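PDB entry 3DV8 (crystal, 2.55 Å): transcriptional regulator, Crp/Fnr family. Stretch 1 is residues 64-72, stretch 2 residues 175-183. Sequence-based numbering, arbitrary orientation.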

# COMPACT_ATOMS: atom_id res chain seq x y z
N GLY A 64 15.98 6.92 11.18
CA GLY A 64 15.02 7.85 11.81
C GLY A 64 14.18 8.76 10.92
O GLY A 64 13.51 9.67 11.42
N ARG A 65 14.20 8.53 9.60
CA ARG A 65 13.38 9.29 8.64
C ARG A 65 11.96 8.75 8.74
O ARG A 65 11.78 7.56 8.97
CB ARG A 65 13.88 9.08 7.22
CG ARG A 65 15.30 9.55 6.96
CD ARG A 65 15.44 11.06 6.85
NE ARG A 65 14.55 11.58 5.81
CZ ARG A 65 14.70 11.42 4.49
NH1 ARG A 65 15.73 10.75 3.96
NH2 ARG A 65 13.80 11.95 3.67
N GLU A 66 10.97 9.61 8.53
CA GLU A 66 9.56 9.23 8.66
C GLU A 66 8.69 9.71 7.51
O GLU A 66 9.00 10.72 6.90
CB GLU A 66 8.97 9.87 9.94
CG GLU A 66 9.54 9.37 11.26
CD GLU A 66 8.99 10.11 12.49
OE1 GLU A 66 7.98 10.80 12.40
OE2 GLU A 66 9.58 10.00 13.57
N ILE A 67 7.60 8.99 7.25
CA ILE A 67 6.53 9.42 6.31
C ILE A 67 5.18 8.89 6.85
O ILE A 67 5.09 7.72 7.22
CB ILE A 67 6.78 9.02 4.82
CG1 ILE A 67 5.73 9.67 3.90
CG2 ILE A 67 6.81 7.52 4.62
CD1 ILE A 67 5.98 9.46 2.40
N THR A 68 4.17 9.76 6.92
CA THR A 68 2.81 9.39 7.37
C THR A 68 2.10 8.58 6.29
O THR A 68 2.02 9.01 5.14
CB THR A 68 1.94 10.64 7.69
OG1 THR A 68 2.56 11.41 8.73
CG2 THR A 68 0.51 10.27 8.12
N LEU A 69 1.58 7.41 6.66
CA LEU A 69 0.81 6.57 5.75
C LEU A 69 -0.62 7.12 5.67
O LEU A 69 -1.15 7.33 4.58
CB LEU A 69 0.83 5.11 6.19
CG LEU A 69 2.21 4.44 6.27
CD1 LEU A 69 2.05 2.98 6.62
CD2 LEU A 69 3.00 4.57 4.97
N TYR A 70 -1.24 7.35 6.83
CA TYR A 70 -2.60 7.89 6.91
C TYR A 70 -2.87 8.36 8.32
O TYR A 70 -2.10 8.07 9.25
CB TYR A 70 -3.64 6.82 6.51
CG TYR A 70 -3.54 5.54 7.32
CD1 TYR A 70 -4.22 5.40 8.54
CD2 TYR A 70 -2.74 4.47 6.88
CE1 TYR A 70 -4.10 4.24 9.31
CE2 TYR A 70 -2.62 3.29 7.63
CZ TYR A 70 -3.30 3.19 8.85
OH TYR A 70 -3.20 2.04 9.59
N ARG A 71 -3.98 9.08 8.47
CA ARG A 71 -4.47 9.55 9.76
C ARG A 71 -5.86 8.97 10.04
O ARG A 71 -6.65 8.75 9.12
CB ARG A 71 -4.52 11.08 9.78
CG ARG A 71 -3.17 11.74 9.99
CD ARG A 71 -3.28 13.23 9.68
NE ARG A 71 -2.26 14.08 10.30
CZ ARG A 71 -2.07 15.38 10.01
NH1 ARG A 71 -2.74 15.99 9.04
NH2 ARG A 71 -1.15 16.06 10.68
N LEU A 72 -6.12 8.72 11.32
CA LEU A 72 -7.40 8.23 11.82
C LEU A 72 -7.98 9.33 12.72
O LEU A 72 -7.26 9.88 13.56
CB LEU A 72 -7.21 6.92 12.58
CG LEU A 72 -6.57 5.73 11.84
CD1 LEU A 72 -6.42 4.59 12.81
CD2 LEU A 72 -7.40 5.29 10.63
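Stretch 2, residues 175-183: IANHLGSHR

Stretch 2 brings the last turn of a helix, residues 175-179, and the loop that follows it against the strand formed by residues 66-72. The two axes approach to 5.1 Å and their N-to-C directions differ by 60° (signed crossing angle -60°), so the helix crosses the strand obliquely and meets it mainly through its C-terminal end. Together the two stretches bury 533 Å².

Ile175 lies out of reach of the strand, but its carbonyl accepts the helical hydrogen bond from Leu179 N (3.1 Å). Ala176 O accepts Ser181 N at 3.0 Å, a bond five residues long that closes the helix end around Gly180. Contact proper begins at Asn177, whose CA is 4.7 Å from that of Glu66. Its CB packs 3.4 Å from Glu66 OE1, and its carbonyl oxygen lies 3.3 Å from Ile67 CA in a CA-H...O contact. A water, accepting from Glu66 N (3.1 Å), lies 3.0 Å from Asn177 OD1 and links strand to helix.

His178 is gripped twice by Thr68: Thr68 N donates to His178 O (3.0 Å, 160°), while Thr68 OG1 and His178 ND1 share a hydrogen bond of 2.7 Å at the edge of the imidazole. Although its CA-to-CB bond points away overall, the ring returns to the strand, with NE2 3.2 Å from Arg71 NH2. Leu179 turns its side chain away and meets Ile67 through its backbone, Leu179 O lying 3.6 Å from Ile67 CD1.

Gly180 leaves the helical conformation with phi/psi of 74/32°. Its CA approaches Glu66 O to 3.1 Å in a second CA-H...O contact; a CB here would come within 3.2 Å of Ile67 CD1. Arg65 reaches over the loop, placing NH2 2.9 Å from Gly180 O and 3.5 Å from Ser181 C. Beyond His182, the N-cap of the next helix, Arg183 is clear of the strand.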

# COMPACT_ATOMS: atom_id res chain seq x y z
N ILE A 175 6.62 18.57 9.50
CA ILE A 175 6.21 18.60 8.08
C ILE A 175 7.11 17.59 7.32
O ILE A 175 6.58 16.73 6.61
CB ILE A 175 6.27 20.03 7.44
CG1 ILE A 175 5.35 21.01 8.19
CG2 ILE A 175 5.88 19.98 5.95
CD1 ILE A 175 5.55 22.46 7.83
N ALA A 176 8.43 17.68 7.51
CA ALA A 176 9.40 16.72 6.93
C ALA A 176 9.06 15.26 7.28
O ALA A 176 9.13 14.39 6.42
CB ALA A 176 10.83 17.03 7.37
N ASN A 177 8.68 15.02 8.53
CA ASN A 177 8.27 13.69 9.02
C ASN A 177 6.93 13.21 8.44
O ASN A 177 6.72 12.02 8.30
CB ASN A 177 8.25 13.64 10.55
CG ASN A 177 9.65 13.78 11.18
OD1 ASN A 177 10.67 13.70 10.49
ND2 ASN A 177 9.69 14.01 12.49
N HIS A 178 6.04 14.15 8.11
CA HIS A 178 4.78 13.81 7.43
C HIS A 178 4.99 13.38 5.97
O HIS A 178 4.36 12.43 5.52
CB HIS A 178 3.77 14.96 7.47
CG HIS A 178 2.99 15.03 8.73
ND1 HIS A 178 2.18 14.00 9.15
CD2 HIS A 178 2.84 16.02 9.65
CE1 HIS A 178 1.59 14.33 10.28
NE2 HIS A 178 1.97 15.56 10.60
N LEU A 179 5.88 14.08 5.27
CA LEU A 179 6.12 13.89 3.84
C LEU A 179 7.29 12.98 3.42
O LEU A 179 7.44 12.71 2.24
CB LEU A 179 6.33 15.28 3.19
CG LEU A 179 5.24 16.33 3.39
CD1 LEU A 179 5.65 17.62 2.72
CD2 LEU A 179 3.88 15.87 2.86
N GLY A 180 8.10 12.48 4.36
CA GLY A 180 9.28 11.70 3.98
C GLY A 180 10.40 12.55 3.41
O GLY A 180 11.15 12.07 2.57
N SER A 181 10.53 13.79 3.89
CA SER A 181 11.58 14.73 3.45
C SER A 181 12.52 15.06 4.62
O SER A 181 12.40 14.47 5.70
CB SER A 181 10.92 16.00 2.90
OG SER A 181 11.88 16.83 2.27
N HIS A 182 13.49 15.95 4.38
CA HIS A 182 14.43 16.43 5.41
C HIS A 182 14.03 17.86 5.79
O HIS A 182 13.56 18.60 4.93
CB HIS A 182 15.88 16.37 4.91
CG HIS A 182 16.91 16.71 5.95
ND1 HIS A 182 17.53 17.94 6.01
CD2 HIS A 182 17.44 15.97 6.96
CE1 HIS A 182 18.39 17.95 7.02
NE2 HIS A 182 18.36 16.77 7.61
N ARG A 183 14.22 18.22 7.06
CA ARG A 183 13.87 19.56 7.61
C ARG A 183 14.40 20.73 6.77
O ARG A 183 13.65 21.68 6.48
CB ARG A 183 14.42 19.72 9.04
CG ARG A 183 13.95 21.00 9.77
CD ARG A 183 14.99 21.55 10.74
NE ARG A 183 16.20 21.99 10.02
CZ ARG A 183 16.40 23.18 9.44
NH1 ARG A 183 15.49 24.16 9.48
NH2 ARG A 183 17.56 23.42 8.82
O HOH W 1 11.39 12.55 7.83